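PDB 6KWS: methylglyoxal reductase (NADPH-dependent) from Candida albicans SC5314, which probably catalyses the NADPH-dependent reduction of methylglyoxal, as a dihydroflavonol-4-reductase-like member of the epimerase/dehydratase family with a Rossmann fold. Local coordinates for residues Ala129-Ser134 with Gly163-Lys168; Lys146-Ile151 with Phe170-Ala175; Ala232-Trp237 with Ala301-Thr306. The protein carries 1 engineered substitution. All coordinates share one frame; numbering follows the deposited sequence.

Interactions 1 and 2 share helix 160-181 and sit on the same side of the molecule. Their partner segments, 129-134 and 146-151, also meet each other: Ala-129 O probably accepts from Asn-149 N, and Thr-132 OG1 from Glu-150 N. Interaction 1, partly buried, is polar, an arginine holding one serine near the NADPH-binding Lys-168. Interaction 2 is a surface contact without hydrogen bonds between its segments, built from an indole, a phenyl ring and a carboxylate. Interaction 3 stands apart, its centre about 15 and 21 Å from the centres of the other two. Also partly buried, it joins strand 234-239 to segment 301-306 through a buried leucine and glycine and a weak bond from an exposed lysine to a serine.

Interaction 1: Ala129-Ser134 with Gly163-Lys168; sequences AISTAS and GYRGSK
Arg-165 reaches from helix 160-181 to Ser-131 in the loop leading to helix 133-136. Its helix turn carries Tyr-164 and the NADPH-binding Lys-168, matching the YxxxK motif of short-chain dehydrogenases, with Arg-165 the first residue between the two. From CB the side chain starts out beside the backbone N, CG lying anti to the carbonyl carbon (chi1 -36°), and bends at chi3 to bring the guanidinium onto the serine; it also touches Ala-128 and Asn-149. CZ comes within 3.6 Å of Ser-131 O. The two terminal nitrogens then grip end-on. NH1 donates to Ser-131 O at 3.1 Å (N-H...O 149°), with the oxygen tilted slightly from the guanidinium plane. NH2 donates to Ser-131 OG at 2.9 Å, equally bent at 144°; this hydroxyl lies at the edge of the group, in its plane. Ser-131 O takes NH2 as well, weakly, at 3.3 Å. One helix turn on, Ala-129 CB rests 4.0 Å from Lys-168 O, a van der Waals contact of the methyl with the helix backbone. Because two nitrogens hold two different atoms of one residue, the grip fixes the guanidinium's rotation and ties this loop to the motif helix through neutral oxygens, without a carboxylate from either segment.

Interaction 2: Lys146-Ile151 with Phe170-Ala175; sequences KDWNEI and FAEKAA
The backbones of Trp-148 and Lys-173 stay well apart, 9.3 Å between their CA atoms, as the irregular loop 146-151 passes helix 160-181 of the Rossmann fold, so side chains bridge the gap. The loop is shaped by an Asx turn: Asn-149 OD1 accepts from Ile-151 N at 3.1 Å, with the donor above the amide carbonyl plane. Trp-148 spans most of the distance. Its CG stands anti to the carbonyl carbon (chi1 -85°), which sends the six-membered ring towards the helix, and CH2 does most of the touching. That carbon lies 3.8 Å from Glu-172 CD and equally 3.8 Å from Lys-173 N, while CZ3 is 4.3 Å from Lys-173 CB. The indole and the carboxylate cross obliquely, their planes 36° apart. Glu-172 meets the ring with CB and the carboxylate by van der Waals contact, with no hydrogen bond between the two; its oxygens are taken up elsewhere, OE1 by a salt bridge to Arg-260 and a hydrogen bond from Trp-176 NE1, OE2 by Ser-125. These partners would hold the carboxylate beside the ring. Lys-173 turns its amino end away from the loop. Earlier on the helix, Phe-170 packs on Leu-97 and Val-101 of helix 92-114, and its CZ lies 3.8 Å from Ile-151 O, a carbonyl that accepts from Lys-169 NZ.

Interaction 3: Ala232-Trp237 with Ala301-Thr306; sequences ASKGGW and AESLAT
Lys-234 and Leu-304 pack obliquely against each other where strand 234-239 of the large sheet passes the C-terminal part of helix 295-303 and the residues that follow. The buried, more enclosed side belongs to Leu-304 and Gly-235. The leucine CG lies anti to the carbonyl carbon (chi1 -70°), which turns the isobutyl group onto the strand, and CD2 meets Lys-234 CE at 3.9 Å. The other methyl, CD1, is 4.5 Å from Gly-235 N, a light touch on the backbone. Gly-235 brings no side chain here, and its nearly fully extended backbone, phi 164° and psi -168°, suits glycine. The same glycine pairs through its backbone with Phe-268 of strand 260-269, and Leu-304 also rests on Arg-267 of that strand.

The solvent side is the exposed end of Lys-234. Its chain bends at chi3 and chi4, and NZ comes to Ser-303 OG at 3.3 Å, a weak hydrogen bond. Lys-234 CE lies nearly as close to that oxygen, 3.4 Å away. The serine hydroxyl already bonds to Val-299 O one helical turn back, its stronger partner, so it is held by its own helix as it receives the lysine. The contact is therefore mixed: a small buried nonpolar part, one leucine methyl against the lysine CE, and a weak polar one, in which the ammonium group of an exposed lysine gains only a slight tether from the serine.

Interaction 1: Ala129-Ser134 with Gly163-Lys168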
loop_
_atom_site.group_PDB
_atom_site.type_symbol
_atom_site.label_atom_id
_atom_site.label_comp_id
_atom_site.label_asym_id
_atom_site.label_seq_id
_atom_site.Cartn_x
_atom_site.Cartn_y
_atom_site.Cartn_z
ATOM N N ALA A 129 -0.400 -10.538 3.826
ATOM C CA ALA A 129 -1.450 -11.540 3.708
ATOM C C ALA A 129 -1.011 -12.728 2.868
ATOM O O ALA A 129 -1.711 -13.749 2.837
ATOM C CB ALA A 129 -2.721 -10.929 3.115
ATOM N N ILE A 130 0.135 -12.631 2.205
ATOM C CA ILE A 130 0.634 -13.710 1.372
ATOM C C ILE A 130 1.621 -14.607 2.118
ATOM O O ILE A 130 1.589 -15.827 1.959
ATOM C CB ILE A 130 1.266 -13.134 0.092
ATOM C CG1 ILE A 130 0.208 -12.404 -0.742
ATOM C CG2 ILE A 130 1.873 -14.253 -0.692
ATOM C CD1 ILE A 130 0.652 -12.070 -2.170
ATOM N N SER A 131 2.506 -14.047 2.943
ATOM C CA SER A 131 3.678 -14.788 3.392
ATOM C C SER A 131 3.586 -15.144 4.876
ATOM O O SER A 131 3.459 -14.262 5.734
ATOM C CB SER A 131 4.957 -14.008 3.093
ATOM O OG SER A 131 5.043 -12.849 3.879
ATOM N N THR A 132 3.668 -16.442 5.160
ATOM C CA THR A 132 3.838 -16.931 6.523
ATOM C C THR A 132 5.274 -16.665 6.982
ATOM O O THR A 132 6.226 -16.907 6.230
ATOM C CB THR A 132 3.519 -18.432 6.558
ATOM O OG1 THR A 132 2.245 -18.666 5.941
ATOM C CG2 THR A 132 3.479 -18.938 7.958
ATOM N N ALA A 133 5.433 -16.160 8.212
ATOM C CA ALA A 133 6.764 -15.797 8.695
ATOM C C ALA A 133 7.773 -16.927 8.501
ATOM O O ALA A 133 8.899 -16.693 8.045
ATOM C CB ALA A 133 6.707 -15.382 10.165
ATOM N N SER A 134 7.389 -18.166 8.837
ATOM C CA SER A 134 8.340 -19.273 8.717
ATOM C C SER A 134 8.749 -19.506 7.265
ATOM O O SER A 134 9.887 -19.909 6.995
ATOM C CB SER A 134 7.749 -20.552 9.298
ATOM O OG SER A 134 6.886 -21.163 8.346
ATOM N N GLY A 163 -0.099 -8.775 15.144
ATOM C CA GLY A 163 -1.376 -8.103 14.968
ATOM C C GLY A 163 -1.490 -7.404 13.626
ATOM O O GLY A 163 -2.508 -7.510 12.936
ATOM N N TYR A 164 -0.440 -6.680 13.232
ATOM C CA TYR A 164 -0.492 -5.958 11.968
ATOM C C TYR A 164 -0.618 -6.932 10.803
ATOM O O TYR A 164 -1.538 -6.823 9.985
ATOM C CB TYR A 164 0.742 -5.058 11.814
ATOM C CG TYR A 164 0.862 -4.476 10.416
ATOM C CD1 TYR A 164 0.162 -3.329 10.046
ATOM C CD2 TYR A 164 1.664 -5.092 9.456
ATOM C CE1 TYR A 164 0.259 -2.814 8.759
ATOM C CE2 TYR A 164 1.756 -4.594 8.174
ATOM C CZ TYR A 164 1.055 -3.460 7.822
ATOM O OH TYR A 164 1.183 -2.996 6.526
ATOM N N ARG A 165 0.287 -7.906 10.714
ATOM C CA ARG A 165 0.226 -8.808 9.573
ATOM C C ARG A 165 -1.034 -9.666 9.622
ATOM O O ARG A 165 -1.692 -9.871 8.597
ATOM C CB ARG A 165 1.487 -9.672 9.495
ATOM C CG ARG A 165 2.790 -8.989 9.915
ATOM C CD ARG A 165 4.035 -9.827 9.539
ATOM N NE ARG A 165 4.261 -9.964 8.086
ATOM C CZ ARG A 165 4.286 -11.128 7.410
ATOM N NH1 ARG A 165 4.102 -12.300 8.008
ATOM N NH2 ARG A 165 4.503 -11.127 6.110
ATOM N N GLY A 166 -1.413 -10.141 10.807
ATOM C CA GLY A 166 -2.676 -10.853 10.929
ATOM C C GLY A 166 -3.853 -10.056 10.403
ATOM O O GLY A 166 -4.664 -10.561 9.623
ATOM N N SER A 167 -3.957 -8.789 10.808
ATOM C CA SER A 167 -5.100 -7.990 10.385
ATOM C C SER A 167 -5.136 -7.836 8.877
ATOM O O SER A 167 -6.216 -7.788 8.275
ATOM C CB SER A 167 -5.054 -6.624 11.039
ATOM O OG SER A 167 -3.897 -5.957 10.590
ATOM N N LYS A 168 -3.967 -7.752 8.241
ATOM C CA LYS A 168 -3.966 -7.683 6.787
ATOM C C LYS A 168 -4.523 -8.970 6.189
ATOM O O LYS A 168 -5.385 -8.927 5.300
ATOM C CB LYS A 168 -2.560 -7.366 6.276
ATOM C CG LYS A 168 -2.110 -5.929 6.621
ATOM C CD LYS A 168 -2.960 -4.922 5.884
ATOM C CE LYS A 168 -2.586 -3.485 6.216
ATOM N NZ LYS A 168 -3.180 -2.538 5.206
#

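Interaction 2: Lys146-Ile151 with Phe170-Ala175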
loop_
_atom_site.group_PDB
_atom_site.type_symbol
_atom_site.label_atom_id
_atom_site.label_comp_id
_atom_site.label_asym_id
_atom_site.label_seq_id
_atom_site.Cartn_x
_atom_site.Cartn_y
_atom_site.Cartn_z
ATOM N N LYS A 146 -0.587 -17.419 -4.754
ATOM C CA LYS A 146 -1.468 -18.406 -4.142
ATOM C C LYS A 146 -1.185 -18.625 -2.672
ATOM O O LYS A 146 -2.063 -19.122 -1.966
ATOM C CB LYS A 146 -1.356 -19.745 -4.862
ATOM C CG LYS A 146 -1.198 -19.583 -6.339
ATOM C CD LYS A 146 -2.177 -20.404 -7.114
ATOM C CE LYS A 146 -1.839 -20.313 -8.585
ATOM N NZ LYS A 146 -2.746 -21.107 -9.446
ATOM N N ASP A 147 0.010 -18.281 -2.200
ATOM C CA ASP A 147 0.356 -18.459 -0.797
ATOM C C ASP A 147 -0.440 -17.510 0.095
ATOM O O ASP A 147 -0.674 -16.350 -0.251
ATOM C CB ASP A 147 1.854 -18.240 -0.595
ATOM C CG ASP A 147 2.691 -19.399 -1.121
ATOM O OD1 ASP A 147 3.037 -19.417 -2.334
ATOM O OD2 ASP A 147 2.977 -20.309 -0.313
ATOM N N TRP A 148 -0.858 -18.008 1.252
ATOM C CA TRP A 148 -1.551 -17.207 2.250
ATOM C C TRP A 148 -0.760 -17.213 3.549
ATOM O O TRP A 148 -0.152 -18.224 3.909
ATOM C CB TRP A 148 -2.967 -17.736 2.510
ATOM C CG TRP A 148 -3.954 -17.205 1.555
ATOM C CD1 TRP A 148 -4.239 -17.683 0.309
ATOM C CD2 TRP A 148 -4.781 -16.056 1.747
ATOM N NE1 TRP A 148 -5.204 -16.901 -0.290
ATOM C CE2 TRP A 148 -5.559 -15.898 0.575
ATOM C CE3 TRP A 148 -4.942 -15.143 2.795
ATOM C CZ2 TRP A 148 -6.486 -14.865 0.425
ATOM C CZ3 TRP A 148 -5.870 -14.116 2.646
ATOM C CH2 TRP A 148 -6.631 -13.989 1.469
ATOM N N ASN A 149 -0.754 -16.074 4.241
ATOM C CA ASN A 149 -0.191 -16.036 5.584
ATOM C C ASN A 149 -0.999 -16.996 6.452
ATOM O O ASN A 149 -2.204 -16.792 6.668
ATOM C CB ASN A 149 -0.181 -14.606 6.148
ATOM C CG ASN A 149 0.516 -14.497 7.516
ATOM O OD1 ASN A 149 0.863 -15.501 8.148
ATOM N ND2 ASN A 149 0.703 -13.264 7.985
ATOM N N GLU A 150 -0.366 -18.063 6.935
ATOM C CA GLU A 150 -1.161 -19.048 7.657
ATOM C C GLU A 150 -1.250 -18.757 9.150
ATOM O O GLU A 150 -1.665 -19.634 9.912
ATOM C CB GLU A 150 -0.631 -20.475 7.383
ATOM C CG GLU A 150 -0.958 -20.945 5.946
ATOM C CD GLU A 150 -2.461 -21.192 5.693
ATOM O OE1 GLU A 150 -2.973 -22.317 5.980
ATOM O OE2 GLU A 150 -3.133 -20.227 5.249
ATOM N N ILE A 151 -0.962 -17.524 9.574
ATOM C CA ILE A 151 -1.026 -17.204 10.994
ATOM C C ILE A 151 -2.454 -17.391 11.494
ATOM O O ILE A 151 -3.425 -17.063 10.807
ATOM C CB ILE A 151 -0.503 -15.778 11.256
ATOM C CG1 ILE A 151 -0.538 -15.460 12.765
ATOM C CG2 ILE A 151 -1.303 -14.754 10.469
ATOM C CD1 ILE A 151 0.188 -14.147 13.176
ATOM N N PHE A 170 -6.552 -11.266 7.701
ATOM C CA PHE A 170 -7.968 -11.512 7.953
ATOM C C PHE A 170 -8.850 -10.517 7.218
ATOM O O PHE A 170 -9.916 -10.895 6.730
ATOM C CB PHE A 170 -8.253 -11.538 9.461
ATOM C CG PHE A 170 -7.688 -12.756 10.127
ATOM C CD1 PHE A 170 -8.215 -14.021 9.840
ATOM C CD2 PHE A 170 -6.579 -12.664 10.962
ATOM C CE1 PHE A 170 -7.683 -15.176 10.406
ATOM C CE2 PHE A 170 -6.026 -13.816 11.540
ATOM C CZ PHE A 170 -6.583 -15.082 11.257
ATOM N N ALA A 171 -8.395 -9.266 7.064
ATOM C CA ALA A 171 -9.121 -8.298 6.236
ATOM C C ALA A 171 -9.294 -8.801 4.810
ATOM O O ALA A 171 -10.382 -8.696 4.235
ATOM C CB ALA A 171 -8.407 -6.947 6.225
ATOM N N GLU A 172 -8.229 -9.357 4.217
ATOM C CA GLU A 172 -8.350 -9.851 2.848
ATOM C C GLU A 172 -9.150 -11.149 2.797
ATOM O O GLU A 172 -9.920 -11.373 1.850
ATOM C CB GLU A 172 -6.971 -10.055 2.214
ATOM C CG GLU A 172 -7.003 -9.891 0.680
ATOM C CD GLU A 172 -5.849 -10.584 -0.045
ATOM O OE1 GLU A 172 -6.098 -11.204 -1.102
ATOM O OE2 GLU A 172 -4.692 -10.508 0.429
ATOM N N LYS A 173 -8.952 -12.028 3.790
ATOM C CA LYS A 173 -9.755 -13.243 3.866
ATOM C C LYS A 173 -11.232 -12.881 3.876
ATOM O O LYS A 173 -12.051 -13.539 3.227
ATOM C CB LYS A 173 -9.368 -14.046 5.109
ATOM C CG LYS A 173 -9.679 -15.513 5.069
ATOM C CD LYS A 173 -10.923 -15.848 5.819
ATOM C CE LYS A 173 -11.017 -17.233 6.155
ATOM N NZ LYS A 173 -9.824 -17.684 6.726
ATOM N N ALA A 174 -11.571 -11.774 4.535
ATOM C CA ALA A 174 -12.964 -11.374 4.648
ATOM C C ALA A 174 -13.524 -10.901 3.310
ATOM O O ALA A 174 -14.691 -11.164 2.994
ATOM C CB ALA A 174 -13.090 -10.290 5.713
ATOM N N ALA A 175 -12.715 -10.192 2.514
ATOM C CA ALA A 175 -13.181 -9.727 1.210
ATOM C C ALA A 175 -13.506 -10.890 0.280
ATOM O O ALA A 175 -14.548 -10.884 -0.385
ATOM C CB ALA A 175 -12.138 -8.820 0.563
#

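Interaction 3: Ala232-Trp237 with Ala301-Thr306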
loop_
_atom_site.group_PDB
_atom_site.type_symbol
_atom_site.label_atom_id
_atom_site.label_comp_id
_atom_site.label_asym_id
_atom_site.label_seq_id
_atom_site.Cartn_x
_atom_site.Cartn_y
_atom_site.Cartn_z
ATOM N N ALA A 232 18.537 -3.443 11.963
ATOM C CA ALA A 232 18.168 -4.612 11.196
ATOM C C ALA A 232 16.772 -4.356 10.638
ATOM O O ALA A 232 15.846 -4.002 11.379
ATOM C CB ALA A 232 18.212 -5.875 12.052
ATOM N N SER A 233 16.655 -4.451 9.323
ATOM C CA SER A 233 15.386 -4.316 8.636
ATOM C C SER A 233 15.581 -5.030 7.323
ATOM O O SER A 233 16.598 -4.813 6.655
ATOM C CB SER A 233 14.997 -2.860 8.385
ATOM O OG SER A 233 14.641 -2.220 9.598
ATOM N N LYS A 234 14.644 -5.892 6.967
ATOM C CA LYS A 234 14.808 -6.536 5.691
ATOM C C LYS A 234 13.450 -6.995 5.198
ATOM O O LYS A 234 12.524 -7.197 5.991
ATOM C CB LYS A 234 15.802 -7.687 5.800
ATOM C CG LYS A 234 15.310 -8.855 6.580
ATOM C CD LYS A 234 16.511 -9.727 6.881
ATOM C CE LYS A 234 16.156 -11.180 6.973
ATOM N NZ LYS A 234 16.910 -11.772 8.088
ATOM N N GLY A 235 13.336 -7.123 3.879
ATOM C CA GLY A 235 12.134 -7.673 3.297
ATOM C C GLY A 235 12.083 -7.365 1.816
ATOM O O GLY A 235 13.081 -6.973 1.209
ATOM N N GLY A 236 10.917 -7.600 1.243
ATOM C CA GLY A 236 10.665 -7.120 -0.083
ATOM C C GLY A 236 10.237 -5.672 -0.048
ATOM O O GLY A 236 9.719 -5.173 0.948
ATOM N N TRP A 237 10.472 -4.973 -1.150
ATOM C CA TRP A 237 10.055 -3.589 -1.267
ATOM C C TRP A 237 9.499 -3.401 -2.669
ATOM O O TRP A 237 9.741 -4.212 -3.566
ATOM C CB TRP A 237 11.231 -2.630 -1.008
ATOM C CG TRP A 237 12.184 -2.720 -2.147
ATOM C CD1 TRP A 237 13.173 -3.648 -2.328
ATOM C CD2 TRP A 237 12.163 -1.918 -3.332
ATOM N NE1 TRP A 237 13.782 -3.457 -3.550
ATOM C CE2 TRP A 237 13.179 -2.400 -4.182
ATOM C CE3 TRP A 237 11.381 -0.835 -3.752
ATOM C CZ2 TRP A 237 13.434 -1.835 -5.423
ATOM C CZ3 TRP A 237 11.642 -0.274 -4.972
ATOM C CH2 TRP A 237 12.662 -0.775 -5.800
ATOM N N ALA A 301 20.500 -13.495 0.217
ATOM C CA ALA A 301 20.667 -14.820 -0.354
ATOM C C ALA A 301 20.462 -15.896 0.699
ATOM O O ALA A 301 19.894 -16.953 0.409
ATOM C CB ALA A 301 22.050 -14.939 -0.981
ATOM N N GLU A 302 20.887 -15.634 1.930
ATOM C CA GLU A 302 20.957 -16.677 2.945
ATOM C C GLU A 302 19.685 -16.841 3.764
ATOM O O GLU A 302 19.502 -17.903 4.362
ATOM C CB GLU A 302 22.116 -16.414 3.917
ATOM C CG GLU A 302 23.412 -17.090 3.522
ATOM C CD GLU A 302 24.655 -16.396 4.070
ATOM O OE1 GLU A 302 24.533 -15.541 4.984
ATOM O OE2 GLU A 302 25.762 -16.721 3.580
ATOM N N SER A 303 18.805 -15.830 3.828
ATOM C CA SER A 303 17.771 -15.880 4.858
ATOM C C SER A 303 16.390 -15.395 4.408
ATOM O O SER A 303 15.542 -15.114 5.271
ATOM C CB SER A 303 18.181 -15.054 6.086
ATOM O OG SER A 303 18.218 -13.670 5.793
ATOM N N LEU A 304 16.134 -15.287 3.101
ATOM C CA LEU A 304 14.822 -14.883 2.610
ATOM C C LEU A 304 14.343 -15.813 1.506
ATOM O O LEU A 304 15.121 -16.208 0.632
ATOM C CB LEU A 304 14.841 -13.451 2.075
ATOM C CG LEU A 304 15.011 -12.352 3.123
ATOM C CD1 LEU A 304 15.139 -10.987 2.453
ATOM C CD2 LEU A 304 13.847 -12.387 4.096
ATOM N N ALA A 305 13.052 -16.145 1.539
ATOM C CA ALA A 305 12.444 -16.827 0.411
ATOM C C ALA A 305 12.582 -15.992 -0.859
ATOM O O ALA A 305 12.879 -14.797 -0.830
ATOM C CB ALA A 305 10.967 -17.111 0.671
ATOM N N THR A 306 12.356 -16.648 -1.982
ATOM C CA THR A 306 12.238 -15.988 -3.268
ATOM C C THR A 306 10.776 -15.669 -3.523
ATOM O O THR A 306 9.919 -16.558 -3.451
ATOM C CB THR A 306 12.778 -16.884 -4.381
ATOM O OG1 THR A 306 14.149 -17.187 -4.108
ATOM C CG2 THR A 306 12.664 -16.193 -5.710
#